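Putative thioesterase (Novosphingobium aromaticivorans, PDB 3CJY) probably hydrolyses acyl-CoA thioesters, as a double hotdog member of the acyl-CoA thioesterase family, and carries a bound calcium ion. Local coordinates at residues A[7-12]-A[45-50]; A[41-46]-A[71-76]; A[135-140]-A[188-193]; A[147-152]-A[182-187]; A[172-175]-A[179-182]. All blocks are in the same frame, centred on the assembly; numbering follows the deposited sequence.

Contact 1: residues A[7-12]-A[45-50]; sequences PALVRQ and LDVAAE
Arg11 and Glu50 join strand 10-13 to helix 37-52 through a salt bridge at the protein surface. NE of Arg11 donates to OE1 of Glu50 over 2.7 Å, with an N-H...O angle of 155°. The carboxylate oxygen receives it on its syn lone pair and sits at the guanidinium edge, a little tilted out of that plane. The two flat groups are far from coplanar, their planes 68° apart, and the single oxygen OE1 takes the bond. That same oxygen is hydrogen-bonded to Tyr17 OH, so two partners grip it. On the arginine, NH2 turns to Asp14 OD1.

The apolar part belongs to Leu9. Its CG is anti to the backbone N (chi1 -172°), and the CD2 branch reaches the helix, where it meets Val47 CG1 at 3.9 Å, the two side chains crossing at about a right angle. The approach of Asp46 to Leu9 is doubtful, because Asp46 is modelled in two conformers.

Asp14 and Thr51 are calcium-binding residues, and Val47 O accepts a hydrogen bond from Thr51 OG1. Arg11 is therefore a second-shell neighbour of the metal site: the pull of Glu50 on NE and of Asp14 on NH2 is likely to fix the guanidinium and to balance part of the negative charge gathered beside the calcium ion.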
# COMPACT_ATOMS: atom_id res chain seq x y z
N PRO A 7 -17.41 -16.81 11.66
CA PRO A 7 -17.97 -18.09 12.12
C PRO A 7 -18.14 -19.13 11.01
O PRO A 7 -17.93 -20.32 11.23
CB PRO A 7 -19.35 -17.69 12.65
CG PRO A 7 -19.23 -16.27 13.05
CD PRO A 7 -18.20 -15.65 12.13
N ALA A 8 -18.50 -18.65 9.82
CA ALA A 8 -18.75 -19.53 8.66
C ALA A 8 -17.45 -20.04 8.00
O ALA A 8 -17.48 -20.89 7.12
CB ALA A 8 -19.63 -18.81 7.64
N LEU A 9 -16.33 -19.52 8.47
CA LEU A 9 -15.02 -19.92 7.92
C LEU A 9 -14.65 -21.29 8.46
O LEU A 9 -14.67 -21.52 9.66
CB LEU A 9 -13.94 -18.88 8.28
CG LEU A 9 -12.54 -19.01 7.66
CD1 LEU A 9 -12.56 -19.07 6.14
CD2 LEU A 9 -11.68 -17.84 8.13
N VAL A 10 -14.32 -22.20 7.56
CA VAL A 10 -13.93 -23.56 7.96
C VAL A 10 -12.48 -23.83 7.61
O VAL A 10 -12.03 -23.55 6.53
CB VAL A 10 -14.81 -24.64 7.32
CG1 VAL A 10 -14.33 -26.04 7.73
CG2 VAL A 10 -16.26 -24.47 7.74
N ARG A 11 -11.76 -24.36 8.58
CA ARG A 11 -10.36 -24.72 8.40
C ARG A 11 -10.24 -26.20 8.06
O ARG A 11 -10.77 -27.06 8.76
CB ARG A 11 -9.62 -24.43 9.69
CG ARG A 11 -8.13 -24.61 9.68
CD ARG A 11 -7.67 -24.39 11.12
NE ARG A 11 -6.37 -23.75 11.22
CZ ARG A 11 -5.20 -24.39 11.22
NH1 ARG A 11 -5.17 -25.71 11.12
NH2 ARG A 11 -4.08 -23.70 11.32
N GLN A 12 -9.58 -26.50 6.95
CA GLN A 12 -9.38 -27.90 6.58
C GLN A 12 -8.09 -28.34 7.25
O GLN A 12 -7.97 -29.46 7.74
CB GLN A 12 -9.31 -28.07 5.07
CG GLN A 12 -10.21 -27.12 4.25
CD GLN A 12 -11.69 -27.21 4.55
OE1 GLN A 12 -12.10 -27.46 5.69
NE2 GLN A 12 -12.50 -27.00 3.52
N LEU A 45 -6.22 -12.00 5.91
CA LEU A 45 -5.47 -11.70 7.11
C LEU A 45 -5.79 -12.63 8.25
O LEU A 45 -4.93 -12.96 9.06
CB LEU A 45 -5.71 -10.27 7.55
CG LEU A 45 -5.35 -9.13 6.60
CD1 LEU A 45 -5.78 -7.80 7.25
CD2 LEU A 45 -3.86 -9.16 6.28
N ASP A 46 -7.04 -13.07 8.29
CA ASP A 46 -7.53 -13.95 9.34
C ASP A 46 -6.83 -15.32 9.24
O ASP A 46 -6.22 -15.78 10.19
CB ASP A 46 -9.07 -14.10 9.26
CG ASP A 46 -9.65 -14.80 10.48
OD1 ASP A 46 -9.72 -14.16 11.55
OD2 ASP A 46 -10.05 -15.97 10.38
N VAL A 47 -6.85 -15.88 8.04
CA VAL A 47 -6.28 -17.23 7.79
C VAL A 47 -4.75 -17.22 7.99
O VAL A 47 -4.16 -18.19 8.47
CB VAL A 47 -6.72 -17.84 6.42
CG1 VAL A 47 -8.22 -17.99 6.42
CG2 VAL A 47 -6.23 -17.05 5.18
N ALA A 48 -4.12 -16.11 7.62
CA ALA A 48 -2.66 -15.94 7.79
C ALA A 48 -2.32 -15.92 9.28
O ALA A 48 -1.44 -16.66 9.73
CB ALA A 48 -2.15 -14.64 7.11
N ALA A 49 -3.04 -15.12 10.05
CA ALA A 49 -2.78 -15.03 11.50
C ALA A 49 -3.06 -16.36 12.19
O ALA A 49 -2.31 -16.81 13.07
CB ALA A 49 -3.60 -13.91 12.11
N GLU A 50 -4.09 -17.04 11.72
CA GLU A 50 -4.53 -18.31 12.33
C GLU A 50 -3.51 -19.41 12.00
O GLU A 50 -3.19 -20.28 12.82
CB GLU A 50 -5.94 -18.64 11.81
CG GLU A 50 -6.95 -19.11 12.86
CD GLU A 50 -6.96 -20.57 13.04
OE1 GLU A 50 -6.49 -21.25 12.10
OE2 GLU A 50 -7.44 -21.05 14.10

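Contact 2: residues A[41-46]-A[71-76]; sequences MALALD and SVLDLT
Leu43 of helix 37-52 meets two leucines of strand 72-79, touching Leu73 with the tip of one branch and Leu75 with its root. The methyl CD1 of Leu43 comes to 4.1 Å from CD2 of Leu73, and the two side chains lie at a slant to one another. Leu73 has its CG anti to the backbone N (chi1 174°), which carries CD2 out from the strand to that methyl.

Leu75, two residues along and on the same face of the strand, is set differently: its CG lies anti to the carbonyl carbon, and CD2 settles against the helix backbone. This methyl is 4.0 Å from CB of Leu43 and 3.9 Å from the carbonyl oxygen O of Leu43. The same CD2 of Leu75 also lies 4.0 Å from the amide N of Ala44. No hydrogen bond crosses between the segments; all four touching residues are buried, and the contact is wholly one of van der Waals packing.

Helix and strand run roughly in the same direction: the axes of 41-46 and 72-76 are 39° apart and 9.5 Å from each other at closest approach. Ile19 of the neighbouring strand 16-20 touches both Leu43 and Leu73, while Phe101 of strand 98-107 lies against Leu73 and Leu75, continuing the same apolar layer. A long helix laid across the concave face of a curved antiparallel sheet is the hallmark of the hotdog fold, here in the N-terminal acyl-CoA thioesterase domain.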
# COMPACT_ATOMS: atom_id res chain seq x y z
N MSE A 41 -9.89 -9.13 2.03
CA MSE A 41 -8.69 -8.77 2.78
C MSE A 41 -8.79 -9.30 4.21
O MSE A 41 -7.86 -9.98 4.71
CB MSE A 41 -8.40 -7.27 2.78
CG MSE A 41 -7.30 -6.98 3.77
SE MSE A 41 -5.51 -7.66 3.22
CE MSE A 41 -5.12 -6.20 2.02
N ALA A 42 -9.92 -9.08 4.86
CA ALA A 42 -10.15 -9.56 6.23
C ALA A 42 -9.89 -11.05 6.36
O ALA A 42 -9.25 -11.52 7.29
CB ALA A 42 -11.56 -9.22 6.69
N LEU A 43 -10.42 -11.81 5.40
CA LEU A 43 -10.32 -13.27 5.38
C LEU A 43 -8.89 -13.70 5.15
O LEU A 43 -8.39 -14.62 5.77
CB LEU A 43 -11.26 -13.84 4.31
CG LEU A 43 -12.76 -13.92 4.65
CD1 LEU A 43 -13.69 -13.94 3.42
CD2 LEU A 43 -13.03 -15.13 5.56
N ALA A 44 -8.22 -12.99 4.27
CA ALA A 44 -6.82 -13.33 3.97
C ALA A 44 -5.97 -13.12 5.23
O ALA A 44 -5.11 -13.96 5.62
CB ALA A 44 -6.32 -12.50 2.79
N LEU A 45 -6.22 -12.00 5.91
CA LEU A 45 -5.47 -11.70 7.11
C LEU A 45 -5.79 -12.63 8.25
O LEU A 45 -4.93 -12.96 9.06
CB LEU A 45 -5.71 -10.27 7.55
CG LEU A 45 -5.35 -9.13 6.60
CD1 LEU A 45 -5.78 -7.80 7.25
CD2 LEU A 45 -3.86 -9.16 6.28
N ASP A 46 -7.04 -13.07 8.29
CA ASP A 46 -7.53 -13.95 9.34
C ASP A 46 -6.83 -15.32 9.24
O ASP A 46 -6.22 -15.78 10.19
CB ASP A 46 -9.07 -14.10 9.26
CG ASP A 46 -9.65 -14.80 10.48
OD1 ASP A 46 -9.72 -14.16 11.55
OD2 ASP A 46 -10.05 -15.97 10.38
N SER A 71 -20.65 -18.23 -3.87
CA SER A 71 -19.47 -19.06 -4.15
C SER A 71 -18.84 -19.57 -2.87
O SER A 71 -18.96 -18.98 -1.80
CB SER A 71 -18.32 -18.27 -4.80
OG SER A 71 -18.71 -17.30 -5.76
N VAL A 72 -18.12 -20.67 -3.03
CA VAL A 72 -17.26 -21.17 -1.98
C VAL A 72 -15.87 -20.62 -2.34
O VAL A 72 -15.32 -20.87 -3.43
CB VAL A 72 -17.21 -22.71 -1.87
CG1 VAL A 72 -16.13 -23.12 -0.87
CG2 VAL A 72 -18.58 -23.29 -1.46
N LEU A 73 -15.33 -19.88 -1.39
CA LEU A 73 -14.01 -19.27 -1.52
C LEU A 73 -13.06 -20.17 -0.77
O LEU A 73 -13.24 -20.42 0.41
CB LEU A 73 -13.98 -17.85 -0.92
CG LEU A 73 -12.62 -17.12 -0.85
CD1 LEU A 73 -12.09 -16.98 -2.28
CD2 LEU A 73 -12.70 -15.77 -0.08
N ASP A 74 -12.08 -20.69 -1.49
CA ASP A 74 -11.02 -21.49 -0.88
C ASP A 74 -9.83 -20.57 -0.63
O ASP A 74 -9.45 -19.81 -1.51
CB ASP A 74 -10.60 -22.61 -1.82
CG ASP A 74 -11.70 -23.65 -1.99
OD1 ASP A 74 -12.14 -24.17 -0.95
OD2 ASP A 74 -12.08 -23.97 -3.13
N LEU A 75 -9.27 -20.61 0.57
CA LEU A 75 -8.08 -19.85 0.86
C LEU A 75 -6.95 -20.79 1.23
O LEU A 75 -7.13 -21.70 2.03
CB LEU A 75 -8.30 -18.85 1.98
CG LEU A 75 -9.42 -17.82 1.84
CD1 LEU A 75 -10.65 -18.28 2.62
CD2 LEU A 75 -8.96 -16.50 2.39
N THR A 76 -5.82 -20.60 0.56
CA THR A 76 -4.63 -21.40 0.78
C THR A 76 -3.49 -20.50 1.25
O THR A 76 -3.17 -19.50 0.63
CB THR A 76 -4.23 -22.18 -0.46
OG1 THR A 76 -5.36 -22.95 -0.91
CG2 THR A 76 -3.09 -23.16 -0.16

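Contact 3: residues A[135-140]-A[188-193]; sequences TLPAQD and LPIALG
Leu136 and Ile190 reach each other with matching first torsions: in Leu136 CG lies anti to the carbonyl carbon (chi1 -69°), and in Ile190 CG1 does the same (chi1 -68°). The isoleucine chain is then extended through chi2 (172°), which sends CD1 outward from helix 188-196. CD1 of Ile190 meets CD2 of Leu136 at 3.9 Å, methyl against methyl, with the side chains at a slant. Although the CB of Leu136 does not itself aim at the helix, its branch end closes the distance.

Pro137, the next residue, offers the CD corner of its ring, 4.1 Å from CG1 of Ile190 and farther back along the isoleucine; ring and side chain cross at about a right angle. Ile190 thus lies against two consecutive residues of the loop, with its terminal methyl on one and its methylene on the other. The contact is small and purely apolar, without a hydrogen bond between the segments, and none of its three touching residues is fully buried.

On the loop beyond, Gln139 and Asp140 bond to Gly28 and Gly31 of the N-terminal part of the chain. The helix packs Leu188, Ala191 and Leu192 on strands 220-230, 233-241 and 247-256, so Ile190 is the residue that receives the loop. The long connection between strands 116-117 and 149-153, at the start of the C-terminal hotdog half, packs here against the helix following 178-185.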
# COMPACT_ATOMS: atom_id res chain seq x y z
N THR A 135 -26.66 8.85 1.59
CA THR A 135 -26.20 8.81 0.21
C THR A 135 -25.30 7.64 -0.16
O THR A 135 -24.46 7.74 -1.05
CB THR A 135 -25.50 10.15 -0.12
OG1 THR A 135 -24.40 10.39 0.77
CG2 THR A 135 -26.45 11.31 0.03
N LEU A 136 -25.43 6.52 0.52
CA LEU A 136 -24.62 5.36 0.18
C LEU A 136 -25.06 4.87 -1.20
O LEU A 136 -26.19 5.02 -1.60
CB LEU A 136 -24.75 4.23 1.20
CG LEU A 136 -24.15 4.51 2.59
CD1 LEU A 136 -24.56 3.38 3.54
CD2 LEU A 136 -22.66 4.64 2.51
N PRO A 137 -24.17 4.22 -1.92
CA PRO A 137 -24.62 3.79 -3.22
C PRO A 137 -25.69 2.71 -3.16
O PRO A 137 -25.72 1.90 -2.23
CB PRO A 137 -23.35 3.22 -3.84
CG PRO A 137 -22.53 2.87 -2.72
CD PRO A 137 -22.79 3.83 -1.64
N ALA A 138 -26.58 2.73 -4.13
CA ALA A 138 -27.62 1.70 -4.22
C ALA A 138 -26.95 0.33 -4.32
O ALA A 138 -25.96 0.17 -5.00
CB ALA A 138 -28.52 1.94 -5.42
N GLN A 139 -27.54 -0.63 -3.63
CA GLN A 139 -27.05 -2.00 -3.57
C GLN A 139 -28.13 -2.98 -3.98
O GLN A 139 -29.32 -2.75 -3.76
CB GLN A 139 -26.60 -2.32 -2.15
CG GLN A 139 -25.41 -1.44 -1.64
CD GLN A 139 -24.12 -1.80 -2.29
OE1 GLN A 139 -23.52 -2.81 -1.96
NE2 GLN A 139 -23.66 -0.97 -3.23
N ASP A 140 -27.67 -4.05 -4.60
CA ASP A 140 -28.54 -5.17 -4.96
C ASP A 140 -29.18 -5.63 -3.65
O ASP A 140 -28.55 -5.64 -2.63
CB ASP A 140 -27.70 -6.26 -5.61
CG ASP A 140 -28.53 -7.43 -6.09
OD1 ASP A 140 -28.82 -8.33 -5.26
OD2 ASP A 140 -28.89 -7.44 -7.29
N LEU A 188 -13.05 3.01 0.46
CA LEU A 188 -12.48 4.00 -0.47
C LEU A 188 -13.28 4.13 -1.76
O LEU A 188 -13.30 5.19 -2.34
CB LEU A 188 -10.99 3.79 -0.76
CG LEU A 188 -10.07 4.41 0.27
CD1 LEU A 188 -8.66 3.88 0.17
CD2 LEU A 188 -10.10 5.95 0.15
N PRO A 189 -13.88 3.02 -2.28
CA PRO A 189 -14.71 3.26 -3.49
C PRO A 189 -15.83 4.31 -3.29
O PRO A 189 -16.17 5.07 -4.19
CB PRO A 189 -15.20 1.86 -3.84
CG PRO A 189 -14.15 0.94 -3.28
CD PRO A 189 -13.70 1.57 -2.01
N ILE A 190 -16.34 4.43 -2.07
CA ILE A 190 -17.37 5.42 -1.75
C ILE A 190 -16.73 6.81 -1.81
O ILE A 190 -17.30 7.74 -2.38
CB ILE A 190 -18.01 5.15 -0.36
CG1 ILE A 190 -18.83 3.84 -0.42
CG2 ILE A 190 -18.86 6.31 0.07
CD1 ILE A 190 -19.31 3.39 0.91
N ALA A 191 -15.50 6.91 -1.35
CA ALA A 191 -14.78 8.18 -1.38
C ALA A 191 -14.53 8.57 -2.85
O ALA A 191 -14.60 9.75 -3.22
CB ALA A 191 -13.45 8.08 -0.65
N LEU A 192 -14.31 7.58 -3.69
CA LEU A 192 -14.06 7.86 -5.13
C LEU A 192 -15.33 8.43 -5.76
O LEU A 192 -15.29 9.41 -6.50
CB LEU A 192 -13.57 6.62 -5.85
CG LEU A 192 -13.36 6.80 -7.34
CD1 LEU A 192 -12.37 7.95 -7.64
CD2 LEU A 192 -12.96 5.45 -7.99
N GLY A 193 -16.46 7.81 -5.45
CA GLY A 193 -17.75 8.25 -6.00
C GLY A 193 -18.04 9.67 -5.59
O GLY A 193 -18.54 10.46 -6.36

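Contact 4: residues A[147-152]-A[182-187]; sequences EGIEVR and AMFADF
Phe184 turns the edge of its ring to Ile149, whose CD1 lies near the ring plane, 4.0 Å from CE1. The ring of Phe187 meets the same isoleucine obliquely, with CG2 of Ile149 at 4.3 Å from CZ, and has the carbonyl oxygen of Met183 in plane at its edge. Both rings come from the end of helix 178-185 and the turn after it. They pack on strand 149-153 in the C-terminal hotdog domain, where the helical layer is wrapped by an antiparallel sheet.

Ile149 serves both rings because its branches diverge. CG1 lies anti to the carbonyl carbon (chi1 -52°) and leads CD1 to Phe184, while CG2 lies anti to the backbone N and is shared, being also 4.0 Å from CE1 of Phe184. Leu168 of the adjoining strand 163-170 touches both Val151 and Phe184, extending the apolar layer, and all four contacting residues are buried.

Glu150, between Ile149 and Val151, lies outside the contact. Its OE2 takes a salt bridge from NH2 of Arg152 at 2.8 Å, met from above the carboxylate plane, 43° out of it; Glu150 also pairs with Arg169, and Arg152 has a further partner in Asp128. Asp186, in the turn between the two phenylalanines, is held by Gln253 and Asn207, which ties that turn to the sheet. Val151, on the same side of the strand as Ile149 and two residues on, completes the packing with its CG2 4.4 Å from CE2 of Phe187, again obliquely to the ring.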
# COMPACT_ATOMS: atom_id res chain seq x y z
N GLU A 147 -25.68 -3.04 4.89
CA GLU A 147 -26.85 -2.94 5.81
C GLU A 147 -26.42 -3.17 7.24
O GLU A 147 -27.08 -2.74 8.19
CB GLU A 147 -27.97 -3.95 5.47
CG GLU A 147 -28.56 -3.79 4.10
CD GLU A 147 -29.61 -4.84 3.75
OE1 GLU A 147 -30.12 -5.54 4.66
OE2 GLU A 147 -29.91 -4.98 2.54
N GLY A 148 -25.31 -3.87 7.39
CA GLY A 148 -24.82 -4.20 8.72
C GLY A 148 -23.90 -3.15 9.33
O GLY A 148 -23.39 -3.35 10.42
N ILE A 149 -23.75 -2.02 8.66
CA ILE A 149 -22.87 -0.99 9.15
C ILE A 149 -23.64 0.31 9.33
O ILE A 149 -24.40 0.71 8.45
CB ILE A 149 -21.72 -0.71 8.13
CG1 ILE A 149 -21.01 -2.01 7.73
CG2 ILE A 149 -20.76 0.31 8.72
CD1 ILE A 149 -20.37 -2.78 8.91
N GLU A 150 -23.47 0.91 10.50
CA GLU A 150 -24.05 2.21 10.77
C GLU A 150 -23.06 3.29 10.30
O GLU A 150 -21.89 3.29 10.71
CB GLU A 150 -24.41 2.35 12.26
CG GLU A 150 -25.15 3.66 12.57
CD GLU A 150 -25.60 3.76 14.00
OE1 GLU A 150 -25.24 2.86 14.82
OE2 GLU A 150 -26.30 4.75 14.31
N VAL A 151 -23.51 4.17 9.42
CA VAL A 151 -22.63 5.20 8.83
C VAL A 151 -23.11 6.60 9.07
O VAL A 151 -24.28 6.92 8.81
CB VAL A 151 -22.50 4.96 7.28
CG1 VAL A 151 -21.53 5.91 6.62
CG2 VAL A 151 -22.13 3.50 6.93
N ARG A 152 -22.23 7.42 9.59
CA ARG A 152 -22.53 8.81 9.78
C ARG A 152 -21.50 9.71 9.08
O ARG A 152 -20.34 9.34 8.89
CB ARG A 152 -22.57 9.13 11.26
CG ARG A 152 -23.68 8.33 11.95
CD ARG A 152 -23.75 8.67 13.43
NE ARG A 152 -24.76 7.83 14.10
CZ ARG A 152 -24.94 7.83 15.41
NH1 ARG A 152 -24.26 8.66 16.18
NH2 ARG A 152 -25.81 7.01 15.95
N ALA A 182 -9.82 -4.10 8.08
CA ALA A 182 -9.66 -4.42 6.68
C ALA A 182 -10.96 -4.07 5.95
O ALA A 182 -10.94 -3.56 4.85
CB ALA A 182 -9.32 -5.92 6.50
N MSE A 183 -12.09 -4.35 6.57
CA MSE A 183 -13.38 -4.10 5.92
C MSE A 183 -13.61 -2.58 5.79
O MSE A 183 -14.01 -2.09 4.74
CB MSE A 183 -14.49 -4.86 6.66
CG MSE A 183 -14.49 -6.30 6.18
SE MSE A 183 -15.80 -7.48 7.05
CE MSE A 183 -14.90 -7.67 8.52
N PHE A 184 -13.35 -1.83 6.86
CA PHE A 184 -13.57 -0.40 6.84
C PHE A 184 -12.62 0.35 5.90
O PHE A 184 -12.95 1.41 5.34
CB PHE A 184 -13.48 0.19 8.26
CG PHE A 184 -14.64 -0.20 9.16
CD1 PHE A 184 -15.86 -0.63 8.63
CD2 PHE A 184 -14.56 0.01 10.53
CE1 PHE A 184 -16.97 -0.85 9.48
CE2 PHE A 184 -15.65 -0.26 11.38
CZ PHE A 184 -16.84 -0.72 10.83
N ALA A 185 -11.41 -0.20 5.74
CA ALA A 185 -10.41 0.35 4.82
C ALA A 185 -10.94 0.32 3.38
O ALA A 185 -10.59 1.16 2.57
CB ALA A 185 -9.05 -0.45 4.89
N ASP A 186 -11.78 -0.67 3.07
CA ASP A 186 -12.33 -0.81 1.71
C ASP A 186 -13.60 -0.00 1.45
O ASP A 186 -14.39 -0.32 0.55
CB ASP A 186 -12.50 -2.27 1.35
CG ASP A 186 -12.66 -2.49 -0.18
OD1 ASP A 186 -11.96 -1.85 -0.96
OD2 ASP A 186 -13.51 -3.32 -0.57
N PHE A 187 -13.76 1.08 2.20
CA PHE A 187 -14.79 2.07 1.92
C PHE A 187 -14.27 3.16 0.94
O PHE A 187 -15.00 4.07 0.55
CB PHE A 187 -15.30 2.70 3.21
CG PHE A 187 -16.43 1.94 3.86
CD1 PHE A 187 -16.25 0.63 4.28
CD2 PHE A 187 -17.66 2.56 4.07
CE1 PHE A 187 -17.26 -0.08 4.86
CE2 PHE A 187 -18.69 1.86 4.69
CZ PHE A 187 -18.48 0.54 5.09

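Contact 5: residues A[172-175]-A[179-182]; sequences DGAP and ASLA
Ser180 makes the close part of this contact: its hydroxyl OG donates to the carbonyl oxygen O of Pro175 over 2.9 Å. Its OG lies beside the backbone N, anti to the carbonyl carbon (chi1 -67°), which turns it back toward the loop that leads into the helix. The C=O...O angle is 153°, and the donor stands 18° from the carbonyl plane. Ser180 itself is buried, and a weak hydrogen bond links its OG to Arg170 NH1.

The bond ties the first turn of helix 178-185 to the chain entering it, in the C-terminal hotdog domain; Asp177 OD1 accepts from the amide of Ser180 at the same helix start. With an alanine here, the Pro175 carbonyl would probably be left without its hydroxyl partner, the weak bond to Arg170 would go too, and the entering loop would be less firmly held.

The outer side is much looser. CB of Ala174 gets only to 4.4 Å from OG of Ser180, and the Pro175 ring, exposed, keeps farther off. Farther out, Asp172 OD1 accepts from Ala174 N at 3.2 Å in an Asx turn, across Gly173 with its positive phi, and Asp172 OD2 makes a salt bridge with Arg170 of the preceding strand.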
# COMPACT_ATOMS: atom_id res chain seq x y z
N ASP A 172 -23.24 -5.34 14.60
CA ASP A 172 -23.10 -6.59 15.35
C ASP A 172 -22.17 -6.49 16.57
O ASP A 172 -21.94 -7.48 17.28
CB ASP A 172 -22.69 -7.75 14.43
CG ASP A 172 -21.31 -7.61 13.88
OD1 ASP A 172 -20.56 -6.68 14.27
OD2 ASP A 172 -20.96 -8.46 13.04
N GLY A 173 -21.67 -5.28 16.81
CA GLY A 173 -20.85 -4.98 17.99
C GLY A 173 -19.49 -5.64 18.08
O GLY A 173 -18.89 -5.69 19.17
N ALA A 174 -18.98 -6.18 16.96
CA ALA A 174 -17.67 -6.80 16.95
C ALA A 174 -16.57 -5.80 17.30
O ALA A 174 -16.71 -4.60 17.06
CB ALA A 174 -17.34 -7.44 15.59
N PRO A 175 -15.47 -6.27 17.91
CA PRO A 175 -14.40 -5.32 18.16
C PRO A 175 -13.74 -4.84 16.87
O PRO A 175 -13.92 -5.43 15.79
CB PRO A 175 -13.37 -6.12 18.92
CG PRO A 175 -13.55 -7.47 18.45
CD PRO A 175 -15.05 -7.65 18.21
N ALA A 179 -9.86 -7.76 11.13
CA ALA A 179 -10.93 -8.06 10.16
C ALA A 179 -11.80 -6.82 9.95
O ALA A 179 -12.03 -6.38 8.80
CB ALA A 179 -11.78 -9.23 10.60
N SER A 180 -12.22 -6.22 11.04
CA SER A 180 -13.05 -5.02 10.97
C SER A 180 -12.32 -3.89 10.27
O SER A 180 -12.88 -3.20 9.46
CB SER A 180 -13.51 -4.54 12.37
OG SER A 180 -14.42 -5.50 12.91
N LEU A 181 -11.06 -3.68 10.62
CA LEU A 181 -10.25 -2.61 10.01
C LEU A 181 -10.06 -2.84 8.47
O LEU A 181 -10.19 -1.93 7.66
CB LEU A 181 -8.91 -2.49 10.76
CG LEU A 181 -9.01 -2.03 12.23
CD1 LEU A 181 -7.68 -2.23 12.94
CD2 LEU A 181 -9.54 -0.58 12.31
N ALA A 182 -9.82 -4.10 8.08
CA ALA A 182 -9.66 -4.42 6.68
C ALA A 182 -10.96 -4.07 5.95
O ALA A 182 -10.94 -3.56 4.85
CB ALA A 182 -9.32 -5.92 6.50

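How the contacts relate
Contacts 1 and 2 belong to the N-terminal half and share helix 37-52, their centres about 7 Å apart; Leu9 and Val47 of the first pack on Leu75 of the second. Both close along the chain before contacts 3, 4 and 5 open in the C-terminal half. Contacts 4 and 5 share helix 178-185, with centres about 9 Å apart, and contact 3 uses the helix that follows, 188-196; contacts 4 and 5 both fall between the two segments of contact 3. The halves meet where Ala42 and Leu45 pack on Ala182, joining contact 2 to contacts 4 and 5. Contacts 1 and 3, centres about 28 Å apart, mark opposite sides of this double hotdog.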